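Local coordinates for initiator protein NS1 (Murine minute virus, PDB 4R94) that nicks and unwinds viral DNA to initiate and direct its replication, the N-terminal nickase domain here binding the origin and carrying the magnesium-dependent endonuclease site, at residues F99-T104 and N150-R155; K48-E53 and V87-S92; W156-C161 and I171-I176; E24-V29 and K135-A140. One frame throughout, in Å; residues are numbered along the deposited sequence.

Contact 1 (F99-T104 and N150-R155)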
loop_
_atom_site.group_PDB
_atom_site.type_symbol
_atom_site.label_atom_id
_atom_site.label_comp_id
_atom_site.label_asym_id
_atom_site.label_seq_id
_atom_site.Cartn_x
_atom_site.Cartn_y
_atom_site.Cartn_z
ATOM N N PHE A 99 -1.511 2.923 11.079
ATOM C CA PHE A 99 -1.745 2.636 12.500
ATOM C C PHE A 99 -1.510 3.877 13.367
ATOM O O PHE A 99 -2.219 4.082 14.350
ATOM C CB PHE A 99 -0.875 1.466 12.962
ATOM C CG PHE A 99 -1.189 0.166 12.266
ATOM C CD1 PHE A 99 -2.381 -0.009 11.583
ATOM C CD2 PHE A 99 -0.282 -0.880 12.293
ATOM C CE1 PHE A 99 -2.659 -1.205 10.948
ATOM C CE2 PHE A 99 -0.560 -2.072 11.662
ATOM C CZ PHE A 99 -1.742 -2.235 10.995
ATOM N N GLU A 100 -0.538 4.708 12.991
ATOM C CA GLU A 100 -0.290 5.951 13.712
ATOM C C GLU A 100 -1.491 6.876 13.632
ATOM O O GLU A 100 -1.858 7.494 14.635
ATOM C CB GLU A 100 0.967 6.648 13.178
ATOM C CG GLU A 100 2.235 5.916 13.579
ATOM C CD GLU A 100 3.518 6.529 13.048
ATOM O OE1 GLU A 100 3.551 6.944 11.871
ATOM O OE2 GLU A 100 4.507 6.570 13.811
ATOM N N VAL A 101 -2.132 6.959 12.461
ATOM C CA VAL A 101 -3.293 7.826 12.341
ATOM C C VAL A 101 -4.489 7.224 13.081
ATOM O O VAL A 101 -5.242 7.952 13.728
ATOM C CB VAL A 101 -3.629 8.109 10.868
ATOM C CG1 VAL A 101 -4.865 9.002 10.762
ATOM C CG2 VAL A 101 -2.421 8.813 10.245
ATOM N N LEU A 102 -4.646 5.899 13.021
ATOM C CA LEU A 102 -5.700 5.247 13.807
ATOM C C LEU A 102 -5.551 5.582 15.298
ATOM O O LEU A 102 -6.546 5.863 15.976
ATOM C CB LEU A 102 -5.672 3.732 13.612
ATOM C CG LEU A 102 -6.117 3.209 12.240
ATOM C CD1 LEU A 102 -5.909 1.704 12.194
ATOM C CD2 LEU A 102 -7.556 3.565 11.975
ATOM N N ASN A 103 -4.319 5.548 15.797
ATOM C CA ASN A 103 -4.062 5.898 17.196
ATOM C C ASN A 103 -4.513 7.323 17.497
ATOM O O ASN A 103 -5.145 7.587 18.530
ATOM C CB ASN A 103 -2.584 5.737 17.551
ATOM C CG ASN A 103 -2.198 4.301 17.824
ATOM O OD1 ASN A 103 -3.049 3.459 18.115
ATOM N ND2 ASN A 103 -0.902 4.012 17.745
ATOM N N THR A 104 -4.195 8.243 16.587
ATOM C CA THR A 104 -4.575 9.642 16.758
ATOM C C THR A 104 -6.077 9.775 16.979
ATOM O O THR A 104 -6.527 10.586 17.790
ATOM C CB THR A 104 -4.138 10.479 15.543
ATOM O OG1 THR A 104 -2.714 10.583 15.560
ATOM C CG2 THR A 104 -4.736 11.874 15.587
ATOM N N ASN A 150 0.370 11.681 4.920
ATOM C CA ASN A 150 1.542 12.188 4.214
ATOM C C ASN A 150 2.586 12.689 5.204
ATOM O O ASN A 150 3.783 12.545 4.962
ATOM C CB ASN A 150 1.160 13.307 3.240
ATOM C CG ASN A 150 2.063 13.358 2.016
ATOM O OD1 ASN A 150 1.624 13.728 0.942
ATOM N ND2 ASN A 150 3.316 12.965 2.171
ATOM N N VAL A 151 2.146 13.248 6.330
ATOM C CA VAL A 151 3.111 13.626 7.386
ATOM C C VAL A 151 3.908 12.420 7.866
ATOM O O VAL A 151 5.148 12.442 7.876
ATOM C CB VAL A 151 2.416 14.279 8.591
ATOM C CG1 VAL A 151 3.415 14.430 9.766
ATOM C CG2 VAL A 151 1.848 15.627 8.188
ATOM N N TYR A 152 3.220 11.350 8.243
ATOM C CA TYR A 152 3.920 10.176 8.764
ATOM C C TYR A 152 4.737 9.461 7.691
ATOM O O TYR A 152 5.839 8.977 7.967
ATOM C CB TYR A 152 2.937 9.205 9.414
ATOM C CG TYR A 152 2.374 9.742 10.716
ATOM C CD1 TYR A 152 3.221 10.092 11.771
ATOM C CD2 TYR A 152 1.010 9.918 10.876
ATOM C CE1 TYR A 152 2.709 10.595 12.957
ATOM C CE2 TYR A 152 0.492 10.418 12.050
ATOM C CZ TYR A 152 1.337 10.757 13.080
ATOM O OH TYR A 152 0.804 11.258 14.252
ATOM N N TRP A 153 4.228 9.447 6.457
ATOM C CA TRP A 153 4.925 8.791 5.355
ATOM C C TRP A 153 6.247 9.501 5.072
ATOM O O TRP A 153 7.305 8.863 4.964
ATOM C CB TRP A 153 4.008 8.771 4.112
ATOM C CG TRP A 153 4.550 8.148 2.851
ATOM C CD1 TRP A 153 4.603 8.740 1.614
ATOM C CD2 TRP A 153 5.024 6.803 2.668
ATOM N NE1 TRP A 153 5.092 7.853 0.676
ATOM C CE2 TRP A 153 5.371 6.662 1.302
ATOM C CE3 TRP A 153 5.203 5.706 3.529
ATOM C CZ2 TRP A 153 5.885 5.476 0.774
ATOM C CZ3 TRP A 153 5.703 4.524 2.999
ATOM C CH2 TRP A 153 6.059 4.423 1.645
ATOM N N SER A 154 6.199 10.826 4.992
ATOM C CA SER A 154 7.413 11.587 4.706
ATOM C C SER A 154 8.396 11.421 5.859
ATOM O O SER A 154 9.597 11.255 5.644
ATOM C CB SER A 154 7.095 13.064 4.470
ATOM O OG SER A 154 6.492 13.655 5.616
ATOM N N ARG A 155 7.871 11.428 7.081
ATOM C CA ARG A 155 8.712 11.240 8.256
ATOM C C ARG A 155 9.422 9.903 8.245
ATOM O O ARG A 155 10.640 9.843 8.482
ATOM C CB ARG A 155 7.882 11.376 9.531
ATOM C CG ARG A 155 7.637 12.823 9.886
ATOM C CD ARG A 155 6.745 12.963 11.086
ATOM N NE ARG A 155 7.423 12.531 12.309
ATOM C CZ ARG A 155 6.850 12.501 13.506
ATOM N NH1 ARG A 155 5.590 12.890 13.645
ATOM N NH2 ARG A 155 7.539 12.087 14.560
HETATM O O HOH W 1 -1.944 12.263 13.689
#
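Tyr152 reaches across to Glu100, Val101 and Thr104, bridging two helix segments whose axes come within 10.5 Å and run roughly antiparallel at 139°. Its CG lies beside the backbone N, anti to the carbonyl carbon, which sends the ring toward the facing helix. At the root, Tyr152 CB lies 3.4 Å from Glu100 OE1. The same oxygen approaches CG and CD1 of the ring, 3.2 Å from Tyr152 CD1, and is held by Trp156 NE1, a hydrogen bond that helps fix the carboxylate, which is turned 46° from the ring plane. Further out, Val101 CG2 lies at the CD2/CE2 edge, near the ring plane and 3.7 Å from Tyr152 CD2, whereas Glu100 lies over a face, its carboxylate nearer CD1. Glu100 CB stands above the ring centre, 3.9 Å from the Tyr152 centroid and 9° off its normal, a CH-pi contact. At the tip, Tyr152 OH and Thr104 OG1 are 3.8 Å apart and joined through one water, 2.6 Å from Thr104 OG1 and 3.0 Å from Tyr152 OH. Val101 also packs on Trp144, Trp145 and Leu149, earlier on helix 142-160, and Tyr152 on Cys97 of helix 81-104. Trp153, the next residue, wedges against Leu93, Val94 and Cys97 and meets Phe30 of strand 24-31 edge-to-face, seating the helix pair against the central antiparallel sheet.

Contact 2 (K48-E53 and V87-S92)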
loop_
_atom_site.group_PDB
_atom_site.type_symbol
_atom_site.label_atom_id
_atom_site.label_comp_id
_atom_site.label_asym_id
_atom_site.label_seq_id
_atom_site.Cartn_x
_atom_site.Cartn_y
_atom_site.Cartn_z
ATOM N N LYS A 48 16.183 1.564 2.231
ATOM C CA LYS A 48 16.348 0.178 2.636
ATOM C C LYS A 48 16.961 0.012 4.024
ATOM O O LYS A 48 17.441 -1.070 4.358
ATOM C CB LYS A 48 17.185 -0.567 1.583
ATOM C CG LYS A 48 16.495 -0.605 0.212
ATOM C CD LYS A 48 17.244 -1.458 -0.810
ATOM C CE LYS A 48 18.706 -1.058 -0.922
ATOM N NZ LYS A 48 18.914 0.330 -1.433
ATOM N N LYS A 49 16.933 1.057 4.844
ATOM C CA LYS A 49 17.235 0.858 6.261
ATOM C C LYS A 49 16.146 0.003 6.891
ATOM O O LYS A 49 14.944 0.218 6.658
ATOM C CB LYS A 49 17.351 2.189 7.009
ATOM C CG LYS A 49 18.557 3.016 6.666
ATOM C CD LYS A 49 18.734 4.119 7.705
ATOM C CE LYS A 49 20.029 4.882 7.506
ATOM N NZ LYS A 49 20.130 6.060 8.423
ATOM N N GLU A 50 16.552 -1.003 7.656
ATOM C CA GLU A 50 15.594 -1.754 8.447
ATOM C C GLU A 50 15.648 -1.204 9.860
ATOM O O GLU A 50 16.589 -1.461 10.610
ATOM C CB GLU A 50 15.894 -3.252 8.406
ATOM C CG GLU A 50 15.606 -3.886 7.046
ATOM C CD GLU A 50 16.077 -5.327 6.968
ATOM O OE1 GLU A 50 15.306 -6.231 7.351
ATOM O OE2 GLU A 50 17.226 -5.551 6.531
ATOM N N LEU A 51 14.640 -0.415 10.200
ATOM C CA LEU A 51 14.621 0.288 11.465
ATOM C C LEU A 51 14.214 -0.654 12.591
ATOM O O LEU A 51 13.255 -1.413 12.471
ATOM C CB LEU A 51 13.684 1.491 11.372
ATOM C CG LEU A 51 14.078 2.414 10.209
ATOM C CD1 LEU A 51 13.007 3.487 10.001
ATOM C CD2 LEU A 51 15.458 3.055 10.429
ATOM N N GLN A 52 14.952 -0.592 13.693
ATOM C CA GLN A 52 14.854 -1.602 14.739
ATOM C C GLN A 52 13.734 -1.351 15.729
ATOM O O GLN A 52 13.821 -1.746 16.892
ATOM C CB GLN A 52 16.189 -1.694 15.477
ATOM C CG GLN A 52 17.289 -2.267 14.611
ATOM C CD GLN A 52 16.897 -3.610 14.031
ATOM O OE1 GLN A 52 16.732 -4.590 14.760
ATOM N NE2 GLN A 52 16.728 -3.661 12.714
ATOM N N GLU A 53 12.690 -0.679 15.265
ATOM C CA GLU A 53 11.487 -0.464 16.050
ATOM C C GLU A 53 10.694 -1.765 16.060
ATOM O O GLU A 53 10.518 -2.393 15.016
ATOM C CB GLU A 53 10.678 0.697 15.463
ATOM C CG GLU A 53 9.664 1.313 16.410
ATOM C CD GLU A 53 8.370 0.546 16.450
ATOM O OE1 GLU A 53 7.869 0.191 15.366
ATOM O OE2 GLU A 53 7.852 0.293 17.560
ATOM N N VAL A 87 10.118 -3.608 -1.098
ATOM C CA VAL A 87 8.649 -3.711 -1.015
ATOM C C VAL A 87 8.229 -4.161 0.394
ATOM O O VAL A 87 7.246 -3.651 0.947
ATOM C CB VAL A 87 8.090 -4.669 -2.068
ATOM C CG1 VAL A 87 6.629 -4.990 -1.784
ATOM C CG2 VAL A 87 8.232 -4.050 -3.461
ATOM N N PHE A 88 8.981 -5.087 0.988
ATOM C CA PHE A 88 8.676 -5.539 2.350
ATOM C C PHE A 88 8.814 -4.393 3.352
ATOM O O PHE A 88 7.964 -4.205 4.231
ATOM C CB PHE A 88 9.591 -6.690 2.782
ATOM C CG PHE A 88 9.483 -7.904 1.914
ATOM C CD1 PHE A 88 8.345 -8.125 1.145
ATOM C CD2 PHE A 88 10.521 -8.820 1.863
ATOM C CE1 PHE A 88 8.250 -9.245 0.339
ATOM C CE2 PHE A 88 10.428 -9.945 1.060
ATOM C CZ PHE A 88 9.298 -10.154 0.301
ATOM N N ILE A 89 9.899 -3.637 3.221
ATOM C CA ILE A 89 10.084 -2.454 4.038
ATOM C C ILE A 89 8.931 -1.468 3.826
ATOM O O ILE A 89 8.371 -0.985 4.787
ATOM C CB ILE A 89 11.429 -1.779 3.743
ATOM C CG1 ILE A 89 12.560 -2.680 4.275
ATOM C CG2 ILE A 89 11.485 -0.387 4.379
ATOM C CD1 ILE A 89 13.952 -2.244 3.864
ATOM N N PHE A 90 8.568 -1.177 2.581
ATOM C CA PHE A 90 7.487 -0.211 2.370
ATOM C C PHE A 90 6.165 -0.715 2.953
ATOM O O PHE A 90 5.375 0.075 3.469
ATOM C CB PHE A 90 7.317 0.106 0.886
ATOM C CG PHE A 90 8.337 1.057 0.336
ATOM C CD1 PHE A 90 8.922 2.041 1.138
ATOM C CD2 PHE A 90 8.704 0.983 -1.002
ATOM C CE1 PHE A 90 9.867 2.930 0.607
ATOM C CE2 PHE A 90 9.625 1.878 -1.531
ATOM C CZ PHE A 90 10.210 2.844 -0.730
ATOM N N ASP A 91 5.926 -2.025 2.895
ATOM C CA ASP A 91 4.686 -2.566 3.473
ATOM C C ASP A 91 4.639 -2.240 4.956
ATOM O O ASP A 91 3.619 -1.767 5.462
ATOM C CB ASP A 91 4.582 -4.077 3.250
ATOM C CG ASP A 91 3.173 -4.600 3.458
ATOM O OD1 ASP A 91 2.261 -4.149 2.731
ATOM O OD2 ASP A 91 2.985 -5.455 4.358
ATOM N N SER A 92 5.766 -2.429 5.641
ATOM C CA SER A 92 5.804 -2.105 7.066
ATOM C C SER A 92 5.610 -0.608 7.314
ATOM O O SER A 92 4.908 -0.240 8.249
ATOM C CB SER A 92 7.119 -2.605 7.731
ATOM O OG SER A 92 8.265 -1.844 7.366
#
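Lys48 and Ile89 mark the closest backbone approach, with Lys48 CA and Ile89 CA 6.9 Å apart: the irregular loop between strand 40-42 and helix 54-70 is laid on one side of helix 81-104, as plain packing away from the metal and nicking sites. The loop ends at Glu53, the N-cap of helix 54-70, whose carboxylate caps the backbone N of Leu56 and also pairs with Lys96. A single side chain, Ile89, makes the contact from the helix. With CG1 beside the backbone N (chi1 -70°) and the chain extended beyond it, its CD1 is carried outward to the loop backbone, with Ile89 CD1 3.6 Å from Lys48 CA and 3.9 Å from Lys49 O. The same methyl meets Glu50 CG at 3.9 Å, the two side chains crossing at about a right angle. Lys48 and Lys49 set out away from the helix, so it is mainly their backbone that Ile89 meets. Within the loop, Gln52 NE2 donates to Glu50 O over 3.0 Å, arriving well above the carbonyl plane. No hydrogen bond joins the segments. The polar ends of Lys48 and Glu50 are engaged elsewhere, Glu50 OE1 with Gln60 NE2 and Lys48 NZ with Asn45 O, which implies that the join rests mainly on the CD1 methyl of the buried Ile89.

Contact 3 (W156-C161 and I171-I176)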
loop_
_atom_site.group_PDB
_atom_site.type_symbol
_atom_site.label_atom_id
_atom_site.label_comp_id
_atom_site.label_asym_id
_atom_site.label_seq_id
_atom_site.Cartn_x
_atom_site.Cartn_y
_atom_site.Cartn_z
ATOM N N TRP A 156 8.673 8.833 7.982
ATOM C CA TRP A 156 9.274 7.500 7.972
ATOM C C TRP A 156 10.231 7.296 6.806
ATOM O O TRP A 156 11.275 6.668 6.967
ATOM C CB TRP A 156 8.187 6.419 7.946
ATOM C CG TRP A 156 7.671 6.128 9.306
ATOM C CD1 TRP A 156 6.435 6.431 9.801
ATOM C CD2 TRP A 156 8.406 5.543 10.390
ATOM N NE1 TRP A 156 6.340 6.034 11.112
ATOM C CE2 TRP A 156 7.538 5.485 11.500
ATOM C CE3 TRP A 156 9.706 5.039 10.520
ATOM C CZ2 TRP A 156 7.928 4.952 12.729
ATOM C CZ3 TRP A 156 10.093 4.506 11.746
ATOM C CH2 TRP A 156 9.203 4.464 12.829
ATOM N N LEU A 157 9.891 7.816 5.625
ATOM C CA LEU A 157 10.802 7.701 4.500
ATOM C C LEU A 157 12.158 8.333 4.791
ATOM O O LEU A 157 13.197 7.762 4.468
ATOM C CB LEU A 157 10.205 8.338 3.243
ATOM C CG LEU A 157 9.071 7.552 2.592
ATOM C CD1 LEU A 157 8.524 8.353 1.421
ATOM C CD2 LEU A 157 9.512 6.164 2.104
ATOM N N VAL A 158 12.158 9.509 5.401
ATOM C CA VAL A 158 13.434 10.170 5.680
ATOM C C VAL A 158 14.222 9.363 6.716
ATOM O O VAL A 158 15.454 9.314 6.676
ATOM C CB VAL A 158 13.203 11.632 6.146
ATOM C CG1 VAL A 158 14.465 12.228 6.774
ATOM C CG2 VAL A 158 12.662 12.483 4.952
ATOM N N THR A 159 13.522 8.695 7.621
ATOM C CA THR A 159 14.224 7.862 8.604
ATOM C C THR A 159 14.774 6.585 7.957
ATOM O O THR A 159 15.847 6.099 8.336
ATOM C CB THR A 159 13.309 7.498 9.785
ATOM O OG1 THR A 159 12.649 8.681 10.260
ATOM C CG2 THR A 159 14.121 6.882 10.932
ATOM N N ALA A 160 14.070 6.062 6.954
ATOM C CA ALA A 160 14.467 4.800 6.324
ATOM C C ALA A 160 15.443 4.987 5.157
ATOM O O ALA A 160 15.984 4.010 4.650
ATOM C CB ALA A 160 13.225 4.041 5.845
ATOM N N CYS A 161 15.646 6.227 4.720
ATOM C CA CYS A 161 16.493 6.489 3.558
ATOM C C CYS A 161 17.905 5.952 3.777
ATOM O O CYS A 161 18.506 6.239 4.808
ATOM C CB CYS A 161 16.542 7.989 3.270
ATOM S SG CYS A 161 17.401 8.390 1.732
ATOM N N ILE A 171 15.858 17.476 5.488
ATOM C CA ILE A 171 14.735 18.402 5.575
ATOM C C ILE A 171 14.150 18.718 4.201
ATOM O O ILE A 171 12.930 18.807 4.042
ATOM C CB ILE A 171 15.159 19.713 6.277
ATOM C CG1 ILE A 171 15.590 19.416 7.714
ATOM C CG2 ILE A 171 14.050 20.730 6.239
ATOM C CD1 ILE A 171 14.532 18.714 8.557
ATOM N N LYS A 172 15.016 18.872 3.204
ATOM C CA LYS A 172 14.551 19.115 1.853
ATOM C C LYS A 172 13.738 17.913 1.366
ATOM O O LYS A 172 12.687 18.077 0.751
ATOM C CB LYS A 172 15.727 19.394 0.915
ATOM C CG LYS A 172 15.314 19.817 -0.488
ATOM C CD LYS A 172 14.474 21.088 -0.463
ATOM C CE LYS A 172 14.463 21.793 -1.818
ATOM N NZ LYS A 172 13.774 21.018 -2.890
ATOM N N LEU A 173 14.221 16.710 1.663
ATOM C CA LEU A 173 13.540 15.498 1.223
ATOM C C LEU A 173 12.183 15.396 1.910
ATOM O O LEU A 173 11.181 15.069 1.277
ATOM C CB LEU A 173 14.392 14.261 1.519
ATOM C CG LEU A 173 13.784 12.905 1.162
ATOM C CD1 LEU A 173 13.394 12.888 -0.321
ATOM C CD2 LEU A 173 14.755 11.795 1.466
ATOM N N ARG A 174 12.161 15.703 3.203
ATOM C CA ARG A 174 10.928 15.700 3.978
ATOM C C ARG A 174 9.894 16.648 3.361
ATOM O O ARG A 174 8.724 16.282 3.185
ATOM C CB ARG A 174 11.240 16.081 5.438
ATOM C CG ARG A 174 10.024 16.340 6.303
ATOM C CD ARG A 174 9.411 15.047 6.833
ATOM N NE ARG A 174 8.054 15.307 7.282
ATOM C CZ ARG A 174 7.756 15.787 8.482
ATOM N NH1 ARG A 174 8.726 16.003 9.361
ATOM N NH2 ARG A 174 6.492 16.015 8.814
ATOM N N GLU A 175 10.315 17.856 2.983
ATOM C CA GLU A 175 9.347 18.800 2.425
ATOM C C GLU A 175 8.951 18.464 0.974
ATOM O O GLU A 175 7.833 18.752 0.573
ATOM C CB GLU A 175 9.850 20.250 2.535
ATOM C CG GLU A 175 11.173 20.576 1.890
ATOM C CD GLU A 175 11.636 21.997 2.224
ATOM O OE1 GLU A 175 12.406 22.585 1.432
ATOM O OE2 GLU A 175 11.223 22.525 3.283
ATOM N N ILE A 176 9.841 17.834 0.206
ATOM C CA ILE A 176 9.477 17.368 -1.131
ATOM C C ILE A 176 8.373 16.325 -1.036
ATOM O O ILE A 176 7.378 16.406 -1.753
ATOM C CB ILE A 176 10.674 16.771 -1.888
ATOM C CG1 ILE A 176 11.651 17.879 -2.295
ATOM C CG2 ILE A 176 10.209 16.023 -3.133
ATOM C CD1 ILE A 176 12.976 17.355 -2.805
#
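Val158 meets Leu173 and Arg174 between two consecutive helices, 142-160 and 167-179, at the edge of the nickase domain, a HUH-type endonuclease fold with helices packed on an antiparallel sheet. Val158 CG2, beside its own backbone N, does the touching: it lies 4.0 Å from Leu173 CG and 3.7 Å from Arg174 N, close also to Arg174 CB. One methyl thus presses on the backbone of the facing helix and on the start of two side chains. Leu173 is reached again from the end of the first helix, where Cys161, the first residue to leave helical geometry, brings SG to 4.3 Å from Leu173 CD2. This inner shell is van der Waals packing, with no hydrogen bond across it. The polar link comes from Ser154, one turn earlier on helix 142-160. Arg174 leaves its helix with CG anti to the backbone N and then bends at chi2 (82°), which brings its guanidinium alongside helix 142-160, against Val151 and Arg155. Its NH2 is in a salt bridge with Glu178 of its own helix, so the group is held by partners from both helices. The bond that links the two helices runs between Arg174 NE and Ser154 OG.

Contact 4 (E24-V29 and K135-A140)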
loop_
_atom_site.group_PDB
_atom_site.type_symbol
_atom_site.label_atom_id
_atom_site.label_comp_id
_atom_site.label_asym_id
_atom_site.label_seq_id
_atom_site.Cartn_x
_atom_site.Cartn_y
_atom_site.Cartn_z
ATOM N N GLU A 24 -18.278 1.669 2.388
ATOM C CA GLU A 24 -17.581 2.843 1.868
ATOM C C GLU A 24 -16.229 2.972 2.555
ATOM O O GLU A 24 -16.128 2.807 3.773
ATOM C CB GLU A 24 -18.407 4.123 2.064
ATOM C CG GLU A 24 -19.510 4.304 1.022
ATOM C CD GLU A 24 -20.206 5.662 1.115
ATOM O OE1 GLU A 24 -21.036 5.843 2.025
ATOM O OE2 GLU A 24 -19.922 6.545 0.277
ATOM N N VAL A 25 -15.190 3.216 1.757
ATOM C CA VAL A 25 -13.823 3.355 2.279
ATOM C C VAL A 25 -13.077 4.426 1.489
ATOM O O VAL A 25 -13.407 4.700 0.341
ATOM C CB VAL A 25 -13.011 2.028 2.207
ATOM C CG1 VAL A 25 -13.612 0.942 3.109
ATOM C CG2 VAL A 25 -12.897 1.531 0.783
ATOM N N PHE A 26 -12.057 5.020 2.100
ATOM C CA PHE A 26 -11.155 5.897 1.370
ATOM C C PHE A 26 -10.237 5.085 0.460
ATOM O O PHE A 26 -9.930 3.924 0.736
ATOM C CB PHE A 26 -10.259 6.707 2.310
ATOM C CG PHE A 26 -10.990 7.643 3.240
ATOM C CD1 PHE A 26 -12.003 8.470 2.786
ATOM C CD2 PHE A 26 -10.610 7.722 4.570
ATOM C CE1 PHE A 26 -12.646 9.347 3.665
ATOM C CE2 PHE A 26 -11.249 8.587 5.445
ATOM C CZ PHE A 26 -12.275 9.396 4.986
ATOM N N SER A 27 -9.761 5.725 -0.598
ATOM C CA SER A 27 -8.755 5.142 -1.466
ATOM C C SER A 27 -7.534 6.042 -1.472
ATOM O O SER A 27 -7.623 7.221 -1.832
ATOM C CB SER A 27 -9.311 4.969 -2.886
ATOM O OG SER A 27 -8.270 4.660 -3.809
ATOM N N PHE A 28 -6.407 5.505 -1.008
ATOM C CA PHE A 28 -5.130 6.222 -1.018
ATOM C C PHE A 28 -4.098 5.522 -1.893
ATOM O O PHE A 28 -4.169 4.314 -2.111
ATOM C CB PHE A 28 -4.525 6.325 0.394
ATOM C CG PHE A 28 -5.382 7.048 1.386
ATOM C CD1 PHE A 28 -5.421 8.434 1.410
ATOM C CD2 PHE A 28 -6.126 6.339 2.321
ATOM C CE1 PHE A 28 -6.185 9.101 2.332
ATOM C CE2 PHE A 28 -6.907 7.011 3.259
ATOM C CZ PHE A 28 -6.950 8.395 3.241
ATOM N N VAL A 29 -3.126 6.277 -2.387
ATOM C CA VAL A 29 -1.925 5.683 -2.959
ATOM C C VAL A 29 -0.705 6.263 -2.256
ATOM O O VAL A 29 -0.567 7.484 -2.117
ATOM C CB VAL A 29 -1.818 5.920 -4.481
ATOM C CG1 VAL A 29 -0.526 5.358 -5.013
ATOM C CG2 VAL A 29 -2.991 5.259 -5.188
ATOM N N LYS A 135 -16.702 2.192 10.696
ATOM C CA LYS A 135 -17.722 2.987 11.376
ATOM C C LYS A 135 -17.197 4.339 11.880
ATOM O O LYS A 135 -17.940 5.321 11.917
ATOM C CB LYS A 135 -18.327 2.183 12.534
ATOM C CG LYS A 135 -17.342 1.777 13.616
ATOM C CD LYS A 135 -18.052 1.062 14.758
ATOM C CE LYS A 135 -17.116 0.808 15.934
ATOM N NZ LYS A 135 -16.638 2.077 16.558
ATOM N N ASP A 136 -15.916 4.410 12.236
ATOM C CA ASP A 136 -15.358 5.662 12.744
ATOM C C ASP A 136 -14.880 6.585 11.622
ATOM O O ASP A 136 -14.246 7.607 11.887
ATOM C CB ASP A 136 -14.199 5.381 13.705
ATOM C CG ASP A 136 -14.592 4.441 14.827
ATOM O OD1 ASP A 136 -15.410 4.844 15.681
ATOM O OD2 ASP A 136 -14.081 3.301 14.854
ATOM N N PHE A 137 -15.189 6.227 10.376
ATOM C CA PHE A 137 -14.753 7.000 9.211
ATOM C C PHE A 137 -15.935 7.658 8.499
ATOM O O PHE A 137 -16.963 7.018 8.296
ATOM C CB PHE A 137 -14.019 6.111 8.199
ATOM C CG PHE A 137 -12.736 5.509 8.703
ATOM C CD1 PHE A 137 -12.745 4.493 9.644
ATOM C CD2 PHE A 137 -11.521 5.915 8.180
ATOM C CE1 PHE A 137 -11.555 3.923 10.089
ATOM C CE2 PHE A 137 -10.336 5.353 8.616
ATOM C CZ PHE A 137 -10.351 4.357 9.576
ATOM N N SER A 138 -15.778 8.922 8.117
ATOM C CA SER A 138 -16.765 9.611 7.285
ATOM C C SER A 138 -16.081 10.393 6.162
ATOM O O SER A 138 -14.963 10.867 6.324
ATOM C CB SER A 138 -17.642 10.545 8.130
ATOM O OG SER A 138 -16.860 11.448 8.895
ATOM N N GLN A 139 -16.765 10.542 5.031
ATOM C CA GLN A 139 -16.183 11.164 3.836
ATOM C C GLN A 139 -15.494 12.518 4.069
ATOM O O GLN A 139 -14.431 12.795 3.496
ATOM C CB GLN A 139 -17.259 11.345 2.758
ATOM C CG GLN A 139 -16.951 12.499 1.821
ATOM C CD GLN A 139 -17.458 12.302 0.422
ATOM O OE1 GLN A 139 -17.946 11.226 0.065
ATOM N NE2 GLN A 139 -17.343 13.347 -0.393
ATOM N N ALA A 140 -16.087 13.357 4.913
ATOM C CA ALA A 140 -15.541 14.689 5.161
ATOM C C ALA A 140 -14.149 14.661 5.802
ATOM O O ALA A 140 -13.462 15.674 5.819
ATOM C CB ALA A 140 -16.497 15.491 6.035
#
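Ser138 O lies at the rim of the Phe26 ring, 3.3 Å from Phe26 CZ and 3.8 Å from Phe26 CE1. It is near the ring plane, so the carbonyl oxygen faces the slightly positive C-H edge rather than the pi cloud. Gln139 O comes to the same rim, 3.9 Å from Phe26 CE1, and two successive backbone carbonyls of the loop therefore line this corner of the ring. No conventional hydrogen bond crosses the contact. The ring gets there because CG stands beside the backbone N (chi1 -62°), which swings its end toward the loop although CB does not aim there. Next to this corner, Phe26 CE2 comes to Phe137 CD2 at 3.8 Å, in the plane of the Phe137 ring and at its edge, and the two side chains cross obliquely. Both rings also meet Trp145 of helix 142-160, so three aromatic groups gather where the loop leads into that helix. The Phe26 side chain is about 11 Å from that of the metal ligand His129. Phe26 sits on strand 24-31, hydrogen-bonded through its backbone to Ile132 of strand 125-134, while the adjacent Val25 pairs with Val201. The loop 135-140 thus folds back from the end of strand 125-134 over its neighbour in the central sheet, before helix 142-160 begins.

In the fold
From the N terminus, strand segment 24-29 opens contact 4, which closes only at 135-140, after more than a hundred residues. Contact 2 lies wholly within that span, closing the loop from 48-53 to helix 81-104. The same helix then opens contact 1 at 99-104, before contact 4 has closed, and meets 150-155 afterwards, so contacts 1 and 4 cross. Contact 3 follows as a short local closure between helices 142-160 and 167-179. Contact 1 borders each of the others: contact 2 through Phe90 on Trp153, contact 4 through Phe137 on Leu102, and contact 3 along helix 142-160. Lys49 N and Ala160 O tie contacts 2 and 3, whereas contact 4 lies about 26 Å, centre to centre, from both.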